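Local coordinates for ecto-NAD+ glycohydrolase (CD38 molecule) (Bos taurus, PDB 3GC6), which belongs to the ADP-ribosyl cyclase family of disulfide-rich ectoenzymes, which pair a mainly helical region with a region built on a parallel beta sheet, at residues Ala18-Ile23 and Leu118-Glu123; Arg27-Thr32 and Arg42-Ile47; Arg192-Leu197 and Gly227-Phe232. The protein carries 1 engineered substitution. All coordinates share one frame; numbering follows the deposited sequence. Where two conformers were deposited one is given.

Interaction 1. Residues Ala18-Ile23 and Leu118-Glu123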
loop_
_atom_site.group_PDB
_atom_site.type_symbol
_atom_site.label_atom_id
_atom_site.label_comp_id
_atom_site.label_asym_id
_atom_site.label_seq_id
_atom_site.Cartn_x
_atom_site.Cartn_y
_atom_site.Cartn_z
ATOM N N ALA A 18 22.799 -10.331 3.716
ATOM C CA ALA A 18 22.167 -11.099 4.775
ATOM C C ALA A 18 20.733 -10.611 4.988
ATOM O O ALA A 18 20.466 -9.404 4.900
ATOM C CB ALA A 18 22.976 -10.983 6.092
ATOM N N ASP A 19 19.811 -11.533 5.272
ATOM C CA ASP A 19 18.406 -11.184 5.543
ATOM C C ASP A 19 17.735 -10.433 4.403
ATOM O O ASP A 19 16.888 -9.562 4.615
ATOM C CB ASP A 19 18.306 -10.423 6.851
ATOM C CG ASP A 19 18.559 -11.358 8.022
ATOM O OD1 ASP A 19 17.717 -12.239 8.244
ATOM O OD2 ASP A 19 19.609 -11.263 8.635
ATOM N N PHE A 20 18.125 -10.807 3.189
ATOM C CA PHE A 20 17.563 -10.207 1.970
ATOM C C PHE A 20 16.051 -10.177 1.988
ATOM O O PHE A 20 15.431 -9.155 1.643
ATOM C CB PHE A 20 18.043 -11.058 0.781
ATOM C CG PHE A 20 17.539 -10.599 -0.554
ATOM C CD1 PHE A 20 18.150 -9.533 -1.223
ATOM C CD2 PHE A 20 16.475 -11.250 -1.140
ATOM C CE1 PHE A 20 17.675 -9.136 -2.492
ATOM C CE2 PHE A 20 16.016 -10.867 -2.390
ATOM C CZ PHE A 20 16.607 -9.793 -3.040
ATOM N N GLN A 21 15.435 -11.275 2.403
ATOM C CA GLN A 21 13.983 -11.371 2.375
ATOM C C GLN A 21 13.318 -10.370 3.309
ATOM O O GLN A 21 12.259 -9.839 2.988
ATOM C CB GLN A 21 13.543 -12.787 2.738
ATOM C CG GLN A 21 14.175 -13.845 1.857
ATOM C CD GLN A 21 15.379 -14.516 2.465
ATOM O OE1 GLN A 21 16.237 -13.878 3.090
ATOM N NE2 GLN A 21 15.463 -15.839 2.274
ATOM N N LYS A 22 13.929 -10.128 4.468
ATOM C CA LYS A 22 13.409 -9.132 5.411
ATOM C C LYS A 22 13.547 -7.743 4.803
ATOM O O LYS A 22 12.627 -6.909 4.895
ATOM C CB LYS A 22 14.144 -9.174 6.741
ATOM C CG LYS A 22 13.603 -8.114 7.731
ATOM C CD LYS A 22 14.398 -8.085 9.006
ATOM C CE LYS A 22 15.614 -7.224 8.877
ATOM N NZ LYS A 22 16.055 -6.792 10.225
ATOM N N ILE A 23 14.698 -7.496 4.181
ATOM C CA ILE A 23 14.953 -6.184 3.623
ATOM C C ILE A 23 13.951 -5.884 2.508
ATOM O O ILE A 23 13.389 -4.784 2.451
ATOM C CB ILE A 23 16.396 -6.077 3.091
ATOM C CG1 ILE A 23 17.375 -6.188 4.262
ATOM C CG2 ILE A 23 16.610 -4.770 2.329
ATOM C CD1 ILE A 23 18.813 -6.466 3.839
ATOM N N LEU A 118 21.614 -3.950 -2.919
ATOM C CA LEU A 118 21.618 -5.338 -2.459
ATOM C C LEU A 118 22.353 -6.275 -3.431
ATOM O O LEU A 118 22.602 -5.935 -4.609
ATOM C CB LEU A 118 20.203 -5.871 -2.251
ATOM C CG LEU A 118 19.282 -4.976 -1.425
ATOM C CD1 LEU A 118 17.929 -5.669 -1.163
ATOM C CD2 LEU A 118 19.965 -4.620 -0.093
ATOM N N ARG A 119 22.699 -7.450 -2.902
ATOM C CA ARG A 119 23.301 -8.541 -3.662
ATOM C C ARG A 119 22.448 -9.777 -3.446
ATOM O O ARG A 119 21.894 -9.974 -2.367
ATOM C CB ARG A 119 24.722 -8.808 -3.150
ATOM C CG ARG A 119 25.642 -7.598 -3.213
ATOM C CD ARG A 119 25.802 -7.152 -4.648
ATOM N NE ARG A 119 26.713 -6.024 -4.820
ATOM C CZ ARG A 119 28.027 -6.142 -4.964
ATOM N NH1 ARG A 119 28.593 -7.345 -4.950
ATOM N NH2 ARG A 119 28.777 -5.057 -5.126
ATOM N N TRP A 120 22.330 -10.613 -4.475
ATOM C CA TRP A 120 21.657 -11.871 -4.277
ATOM C C TRP A 120 22.020 -12.872 -5.330
ATOM O O TRP A 120 22.363 -12.527 -6.471
ATOM C CB TRP A 120 20.142 -11.673 -4.263
ATOM C CG TRP A 120 19.557 -11.147 -5.597
ATOM C CD1 TRP A 120 19.063 -11.884 -6.622
ATOM C CD2 TRP A 120 19.433 -9.770 -5.993
ATOM N NE1 TRP A 120 18.612 -11.064 -7.650
ATOM C CE2 TRP A 120 18.834 -9.757 -7.282
ATOM C CE3 TRP A 120 19.776 -8.555 -5.396
ATOM C CZ2 TRP A 120 18.560 -8.583 -7.965
ATOM C CZ3 TRP A 120 19.488 -7.381 -6.070
ATOM C CH2 TRP A 120 18.880 -7.404 -7.337
ATOM N N CYS A 121 21.972 -14.122 -4.910
ATOM C CA CYS A 121 22.103 -15.262 -5.820
ATOM C C CYS A 121 21.658 -16.505 -5.054
ATOM O O CYS A 121 21.619 -16.492 -3.811
ATOM C CB CYS A 121 23.542 -15.399 -6.355
ATOM S SG CYS A 121 24.829 -15.853 -5.099
ATOM N N GLY A 122 21.333 -17.559 -5.796
ATOM C CA GLY A 122 20.951 -18.828 -5.194
ATOM C C GLY A 122 21.943 -19.925 -5.520
ATOM O O GLY A 122 23.037 -19.675 -6.027
ATOM N N GLU A 123 21.528 -21.162 -5.257
ATOM C CA GLU A 123 22.411 -22.312 -5.404
ATOM C C GLU A 123 21.491 -23.466 -5.820
ATOM O O GLU A 123 20.450 -23.649 -5.218
ATOM C CB GLU A 123 23.077 -22.586 -4.051
ATOM C CG GLU A 123 23.777 -23.942 -3.941
ATOM C CD GLU A 123 25.139 -23.988 -4.589
ATOM O OE1 GLU A 123 25.562 -23.027 -5.279
ATOM O OE2 GLU A 123 25.809 -25.027 -4.409
#
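F20 is the centre of this contact, meeting both W120 and L118. In the first turn of helix 20-35, F20 has its CG anti to the backbone N (chi1 179°), which sends the ring out toward the extended run 118-123. There the CB of W120 lies over one face of the phenyl ring, a CH-pi contact 4.2 Å from CB to the ring centroid and 19° off the ring normal. The indole itself meets the phenyl obliquely, its five-membered ring 5.3 Å from the F20 ring between centroids and the planes 39° apart. F20 CE1 comes closest to the six-membered part of the indole, 3.6 Å from W120 CE3. W120 holds CG in the crowded position between its backbone N and carbonyl carbon, so that CB and the ring system both address F20.

In the helical part of the ADP-ribosyl cyclase fold, the loop after helix 110-115 packs here against the first turn of helix 20-35. Helix 44-55 adds F51, edge-to-face with both aromatic rings. W120 suits this buried place because its broad indole packs against helices 44-55 and 145-159 (F51, F55 and F149), while NE1 is hydrogen-bonded to Y68 OH.

Aliphatic contacts extend the patch. One methyl of L118, CD1, is shared: it sits 3.7 Å from F20 CE1 and 3.8 Å from I23 CG2, the isoleucine meeting it tip to tip. F20 and I23, three residues apart, project from one side of the helix, so a branched leucine can touch both.

The polar bonds run within a segment or to residues beyond the two. D19 O accepts the amide of I23, 3.0 Å from I23 N, starting the helix. R119 bonds T17 through the backbone, and C121 is in a disulfide with C134.

Interaction 2. Residues Arg27-Thr32 and Arg42-Ile47. With SO4 (sulfate ion), chain E; SO4 (sulfate ion), chain I.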
loop_
_atom_site.group_PDB
_atom_site.type_symbol
_atom_site.label_atom_id
_atom_site.label_comp_id
_atom_site.label_asym_id
_atom_site.label_seq_id
_atom_site.Cartn_x
_atom_site.Cartn_y
_atom_site.Cartn_z
ATOM N N ARG A 27 11.272 -2.849 2.710
ATOM C CA ARG A 27 11.344 -1.788 1.699
ATOM C C ARG A 27 10.041 -1.689 0.905
ATOM O O ARG A 27 9.600 -0.591 0.550
ATOM C CB ARG A 27 12.543 -2.016 0.771
ATOM C CG ARG A 27 13.862 -1.726 1.450
ATOM C CD ARG A 27 15.015 -1.936 0.482
ATOM N NE ARG A 27 16.292 -1.536 1.071
ATOM C CZ ARG A 27 17.443 -1.473 0.396
ATOM N NH1 ARG A 27 17.497 -1.826 -0.881
ATOM N NH2 ARG A 27 18.548 -1.047 1.031
ATOM N N CYS A 28 9.423 -2.819 0.613
ATOM C CA CYS A 28 8.189 -2.792 -0.161
ATOM C C CYS A 28 7.071 -2.089 0.623
ATOM O O CYS A 28 6.352 -1.242 0.079
ATOM C CB CYS A 28 7.772 -4.202 -0.536
ATOM S SG CYS A 28 6.528 -4.248 -1.817
ATOM N N ASP A 29 6.954 -2.409 1.905
ATOM C CA ASP A 29 5.945 -1.712 2.733
ATOM C C ASP A 29 6.246 -0.225 2.822
ATOM O O ASP A 29 5.350 0.624 2.699
ATOM C CB ASP A 29 5.902 -2.321 4.136
ATOM C CG ASP A 29 5.268 -3.719 4.160
ATOM O OD1 ASP A 29 4.528 -4.074 3.222
ATOM O OD2 ASP A 29 5.507 -4.473 5.144
ATOM N N THR A 30 7.510 0.120 3.074
ATOM C CA THR A 30 7.892 1.518 3.136
ATOM C C THR A 30 7.559 2.247 1.834
ATOM O O THR A 30 6.971 3.339 1.813
ATOM C CB THR A 30 9.393 1.624 3.472
ATOM O OG1 THR A 30 9.565 1.120 4.804
ATOM C CG2 THR A 30 9.877 3.084 3.364
ATOM N N TYR A 31 7.936 1.641 0.724
ATOM C CA TYR A 31 7.718 2.289 -0.548
ATOM C C TYR A 31 6.230 2.517 -0.860
ATOM O O TYR A 31 5.817 3.642 -1.193
ATOM C CB TYR A 31 8.365 1.466 -1.662
ATOM C CG TYR A 31 8.313 2.154 -3.023
ATOM C CD1 TYR A 31 9.377 2.949 -3.453
ATOM C CD2 TYR A 31 7.190 2.024 -3.852
ATOM C CE1 TYR A 31 9.356 3.621 -4.694
ATOM C CE2 TYR A 31 7.147 2.685 -5.106
ATOM C CZ TYR A 31 8.247 3.475 -5.518
ATOM O OH TYR A 31 8.246 4.092 -6.763
ATOM N N THR A 32 5.440 1.452 -0.736
ATOM C CA THR A 32 4.056 1.495 -1.185
ATOM C C THR A 32 3.181 2.324 -0.267
ATOM O O THR A 32 2.119 2.790 -0.703
ATOM C CB THR A 32 3.448 0.110 -1.291
ATOM O OG1 THR A 32 3.567 -0.543 -0.016
ATOM C CG2 THR A 32 4.181 -0.727 -2.356
ATOM N N ARG A 42 -0.264 -2.489 -4.486
ATOM C CA ARG A 42 0.658 -3.545 -4.937
ATOM C C ARG A 42 0.712 -4.564 -3.805
ATOM O O ARG A 42 0.624 -4.192 -2.642
ATOM C CB ARG A 42 2.050 -2.957 -5.188
ATOM C CG ARG A 42 2.087 -1.840 -6.252
ATOM C CD ARG A 42 2.206 -2.350 -7.693
ATOM N NE ARG A 42 1.888 -1.254 -8.619
ATOM C CZ ARG A 42 1.478 -1.423 -9.870
ATOM N NH1 ARG A 42 1.196 -0.375 -10.630
ATOM N NH2 ARG A 42 1.363 -2.641 -10.368
ATOM N N ASN A 43 0.822 -5.851 -4.113
ATOM C CA ASN A 43 0.780 -6.858 -3.052
ATOM C C ASN A 43 2.225 -7.183 -2.685
ATOM O O ASN A 43 2.911 -7.879 -3.429
ATOM C CB ASN A 43 0.052 -8.123 -3.557
ATOM C CG ASN A 43 0.063 -9.273 -2.567
ATOM O OD1 ASN A 43 0.814 -9.305 -1.579
ATOM N ND2 ASN A 43 -0.787 -10.262 -2.845
ATOM N N CYS A 44 2.711 -6.656 -1.570
ATOM C CA CYS A 44 4.136 -6.827 -1.255
ATOM C C CYS A 44 4.560 -8.260 -0.939
ATOM O O CYS A 44 5.706 -8.636 -1.170
ATOM C CB CYS A 44 4.592 -5.898 -0.138
ATOM S SG CYS A 44 4.782 -4.182 -0.686
ATOM N N GLN A 45 3.653 -9.050 -0.358
ATOM C CA GLN A 45 3.941 -10.459 -0.131
ATOM C C GLN A 45 4.181 -11.137 -1.472
ATOM O O GLN A 45 5.147 -11.892 -1.634
ATOM C CB GLN A 45 2.793 -11.168 0.615
ATOM C CG GLN A 45 3.068 -12.674 0.807
ATOM C CD GLN A 45 1.969 -13.408 1.546
ATOM O OE1 GLN A 45 0.983 -12.808 1.974
ATOM N NE2 GLN A 45 2.141 -14.731 1.711
ATOM N N ALA A 46 3.293 -10.887 -2.430
ATOM C CA ALA A 46 3.428 -11.492 -3.753
ATOM C C ALA A 46 4.703 -11.026 -4.461
ATOM O O ALA A 46 5.367 -11.808 -5.146
ATOM C CB ALA A 46 2.205 -11.245 -4.637
ATOM N N ILE A 47 5.013 -9.731 -4.345
ATOM C CA ILE A 47 6.251 -9.192 -4.945
ATOM C C ILE A 47 7.505 -9.872 -4.369
ATOM O O ILE A 47 8.414 -10.295 -5.121
ATOM C CB ILE A 47 6.290 -7.648 -4.807
ATOM C CG1 ILE A 47 5.294 -7.046 -5.799
ATOM C CG2 ILE A 47 7.677 -7.124 -5.110
ATOM C CD1 ILE A 47 4.904 -5.575 -5.465
HETATM S S SO4 E . 8.183 2.676 7.291
HETATM O O1 SO4 E . 7.804 3.298 6.025
HETATM O O2 SO4 E . 7.222 3.062 8.332
HETATM O O3 SO4 E . 8.196 1.223 7.128
HETATM O O4 SO4 E . 9.522 3.130 7.674
HETATM S S SO4 I . 1.202 -17.012 4.763
HETATM O O1 SO4 I . 0.808 -16.744 3.379
HETATM O O2 SO4 I . 0.271 -17.970 5.356
HETATM O O3 SO4 I . 2.556 -17.559 4.831
HETATM O O4 SO4 I . 1.153 -15.756 5.507
#
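A disulfide between neighbouring helices, C28–C44, defines this contact, tying the middle of helix 20-35 to the first residue of helix 44-55. The two SG atoms are 2.1 Å apart and the bridge has a left-handed twist, chi3 -80°. C28 places SG anti to its backbone N, whereas C44 places SG anti to its carbonyl carbon, and both sulfurs thus arrive between the helices. Methyls pack around the buried bridge: T32 CG2 lies 3.9 Å from C44 SG, and I47 CD1 lies 4.2 Å from C28 SG.

Threonine suits this position: T32 OG1 donates back one turn to C28 O at 2.9 Å, a carbonyl that also accepts T32 N, and this fixes the rotation that turns the methyl CG2 to the sulfur. The linked helices belong to the helical region of the cyclase fold. N43 is the N-cap of helix 44-55; its OD1 accepts A46 N at 3.1 Å in a nearly straight bond (168°), the amide standing above the carboxamide plane. D29 OD2 is hydrogen-bonded to N43 ND2 of the second subunit, so asparagine can cap its helix with OD1 and use ND2 at the interface.

Two sulfate ions, probably from the crystallisation liquor, lie at the subunit interface. Q45, extended beyond CG, donates from NE2 to O1 of one sulfate at 2.9 Å, an ion also held by Q45 and R48 of the second subunit. T30 OG1 lies 2.7 Å from O3 of the other, with E26 O competing for the hydroxyl proton; this ion also bonds T34 and, on the second subunit, S41.

Interaction 3. Residues Arg192-Leu197 and Gly227-Phe232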
loop_
_atom_site.group_PDB
_atom_site.type_symbol
_atom_site.label_atom_id
_atom_site.label_comp_id
_atom_site.label_asym_id
_atom_site.label_seq_id
_atom_site.Cartn_x
_atom_site.Cartn_y
_atom_site.Cartn_z
ATOM N N ARG A 192 11.997 4.775 -25.656
ATOM C CA ARG A 192 10.808 4.857 -26.506
ATOM C C ARG A 192 11.045 5.898 -27.592
ATOM O O ARG A 192 11.486 7.021 -27.302
ATOM C CB ARG A 192 9.577 5.267 -25.686
ATOM C CG ARG A 192 8.306 5.206 -26.522
ATOM C CD ARG A 192 7.173 5.985 -25.858
ATOM N NE ARG A 192 6.793 5.502 -24.541
ATOM C CZ ARG A 192 5.801 4.617 -24.324
ATOM N NH1 ARG A 192 5.160 4.050 -25.335
ATOM N NH2 ARG A 192 5.486 4.259 -23.085
ATOM N N PRO A 193 10.779 5.521 -28.857
ATOM C CA PRO A 193 11.019 6.544 -29.886
ATOM C C PRO A 193 10.209 7.822 -29.646
ATOM O O PRO A 193 9.100 7.781 -29.099
ATOM C CB PRO A 193 10.602 5.849 -31.184
ATOM C CG PRO A 193 10.836 4.403 -30.885
ATOM C CD PRO A 193 10.381 4.232 -29.432
ATOM N N GLN A 194 10.770 8.944 -30.104
ATOM C CA GLN A 194 10.086 10.252 -30.098
ATOM C C GLN A 194 9.881 10.907 -28.732
ATOM O O GLN A 194 9.232 11.951 -28.640
ATOM C CB GLN A 194 8.760 10.187 -30.862
ATOM C CG GLN A 194 8.995 9.871 -32.321
ATOM C CD GLN A 194 7.721 9.840 -33.155
ATOM O OE1 GLN A 194 6.871 10.711 -33.016
ATOM N NE2 GLN A 194 7.596 8.855 -34.015
ATOM N N VAL A 195 10.437 10.318 -27.674
ATOM C CA VAL A 195 10.605 11.125 -26.453
ATOM C C VAL A 195 11.637 12.241 -26.737
ATOM O O VAL A 195 12.249 12.268 -27.809
ATOM C CB VAL A 195 10.993 10.279 -25.210
ATOM C CG1 VAL A 195 10.010 9.137 -25.029
ATOM C CG2 VAL A 195 12.402 9.743 -25.330
ATOM N N GLU A 196 11.791 13.169 -25.791
ATOM C CA GLU A 196 12.823 14.187 -25.906
ATOM C C GLU A 196 13.768 13.982 -24.750
ATOM O O GLU A 196 13.335 13.687 -23.613
ATOM C CB GLU A 196 12.253 15.610 -25.874
ATOM C CG GLU A 196 11.160 15.801 -26.930
ATOM C CD GLU A 196 10.814 17.246 -27.185
ATOM O OE1 GLU A 196 11.425 18.128 -26.544
ATOM O OE2 GLU A 196 9.929 17.478 -28.047
ATOM N N LEU A 197 15.055 14.094 -25.019
ATOM C CA LEU A 197 16.023 13.840 -23.961
ATOM C C LEU A 197 16.907 15.048 -23.748
ATOM O O LEU A 197 17.474 15.607 -24.717
ATOM C CB LEU A 197 16.870 12.603 -24.314
ATOM C CG LEU A 197 17.895 12.135 -23.272
ATOM C CD1 LEU A 197 18.092 10.601 -23.375
ATOM C CD2 LEU A 197 19.216 12.873 -23.426
ATOM N N GLY A 227 18.943 7.619 -34.060
ATOM C CA GLY A 227 18.399 6.304 -34.466
ATOM C C GLY A 227 17.026 6.023 -33.866
ATOM O O GLY A 227 16.213 5.334 -34.498
ATOM N N ARG A 228 16.780 6.543 -32.658
ATOM C CA ARG A 228 15.501 6.343 -31.955
ATOM C C ARG A 228 14.513 7.468 -32.274
ATOM O O ARG A 228 13.428 7.514 -31.686
ATOM C CB ARG A 228 15.689 6.327 -30.423
ATOM C CG ARG A 228 16.757 5.375 -29.843
ATOM C CD ARG A 228 16.455 3.920 -30.097
ATOM N NE ARG A 228 15.215 3.476 -29.458
ATOM C CZ ARG A 228 14.538 2.393 -29.815
ATOM N NH1 ARG A 228 14.980 1.625 -30.816
ATOM N NH2 ARG A 228 13.421 2.065 -29.171
ATOM N N ASN A 229 14.870 8.384 -33.178
ATOM C CA ASN A 229 14.060 9.577 -33.416
ATOM C C ASN A 229 13.738 10.329 -32.127
ATOM O O ASN A 229 12.615 10.758 -31.907
ATOM C CB ASN A 229 12.752 9.199 -34.141
ATOM C CG ASN A 229 12.101 10.371 -34.840
ATOM O OD1 ASN A 229 12.671 11.466 -34.931
ATOM N ND2 ASN A 229 10.883 10.146 -35.357
ATOM N N VAL A 230 14.759 10.493 -31.289
ATOM C CA VAL A 230 14.626 11.198 -30.022
ATOM C C VAL A 230 15.361 12.536 -30.110
ATOM O O VAL A 230 16.566 12.568 -30.356
ATOM C CB VAL A 230 15.203 10.314 -28.898
ATOM C CG1 VAL A 230 15.478 11.124 -27.637
ATOM C CG2 VAL A 230 14.268 9.156 -28.597
ATOM N N LYS A 231 14.637 13.639 -29.914
ATOM C CA LYS A 231 15.228 14.978 -29.921
ATOM C C LYS A 231 16.205 15.062 -28.752
ATOM O O LYS A 231 15.914 14.563 -27.674
ATOM C CB LYS A 231 14.149 16.044 -29.741
ATOM C CG LYS A 231 14.683 17.462 -29.574
ATOM C CD LYS A 231 13.696 18.520 -30.125
ATOM C CE LYS A 231 13.993 19.935 -29.566
ATOM N NZ LYS A 231 15.441 20.194 -29.290
ATOM N N PHE A 232 17.342 15.708 -28.968
ATOM C CA PHE A 232 18.402 15.745 -27.961
ATOM C C PHE A 232 18.827 17.175 -27.696
ATOM O O PHE A 232 19.145 17.919 -28.641
ATOM C CB PHE A 232 19.591 14.918 -28.476
ATOM C CG PHE A 232 20.760 14.846 -27.546
ATOM C CD1 PHE A 232 20.582 14.580 -26.199
ATOM C CD2 PHE A 232 22.048 15.000 -28.027
ATOM C CE1 PHE A 232 21.690 14.473 -25.336
ATOM C CE2 PHE A 232 23.158 14.923 -27.172
ATOM C CZ PHE A 232 22.987 14.648 -25.843
HETATM O O HOH W 1 9.567 7.125 -34.720
HETATM O O HOH W 2 11.695 13.733 -30.124
#
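V230 forms the apolar centre, its two methyls serving different neighbours. CG2 lies 3.8 Å from V195 CG2, the two valines running side by side, while CG1 lies 3.9 Å from L197 CB. Next along the strands, L197 CD2 approaches the F232 ring at its edge, 3.5 Å from CE1. Compact, beta-branched V230 suits the tight approach of the chains, and F232 can also reach I218 and L225 of the helix that connects the two strands.

That helix, 216-227, makes this a beta-alpha-beta unit: strands 196-203 and 231-239 start here in parallel, E196 beside K231 and L197 beside F232. The one strong backbone bond runs from L197 N to K231 O, 2.8 Å and nearly straight at 172°. K231 N bonds V195 O only weakly, and a water bridges the gap, accepting from K231 N at 3.0 Å and lying within hydrogen-bonding distance of V195 O.

Before the strands, two turns meet. P193 and Q194 occupy the corners of a type II turn; proline's fixed phi fits the first, and Q194 takes the positive phi of the second. N229 likewise has positive phi, closing helix 216-227 with a Schellman motif, a backbone shape asparagine tolerates well. Q194 N makes weak bonds to R228 O and N229 O.

At the outer edge, P193 CG lies over one face of the R228 guanidinium, whose NH2 bonds L191 O. Another water accepts from Q194 NE2 at 2.7 Å and weakly from N229 ND2. On the E196 and K231 face, E196 OE1 forms a salt bridge with R233.

In the fold
Interactions 1 and 2 share helix 20-35, successive parts of which meet the loop 118-123 and the start of helix 44-55. Their centres are 16 Å apart and they touch directly, with L118 CG 3.7 Å from R27 NH1; along the chain, interaction 2 is nested within the loop that interaction 1 closes. Interaction 3 follows both in sequence and lies in the sheet region. Its centre is about 37 Å from that of interaction 1, on the opposite side of the chain's centre, and nearest atoms of interactions 2 and 3 remain about 14 Å apart. Of the three, interaction 2 alone faces the second subunit and the bound sulfates.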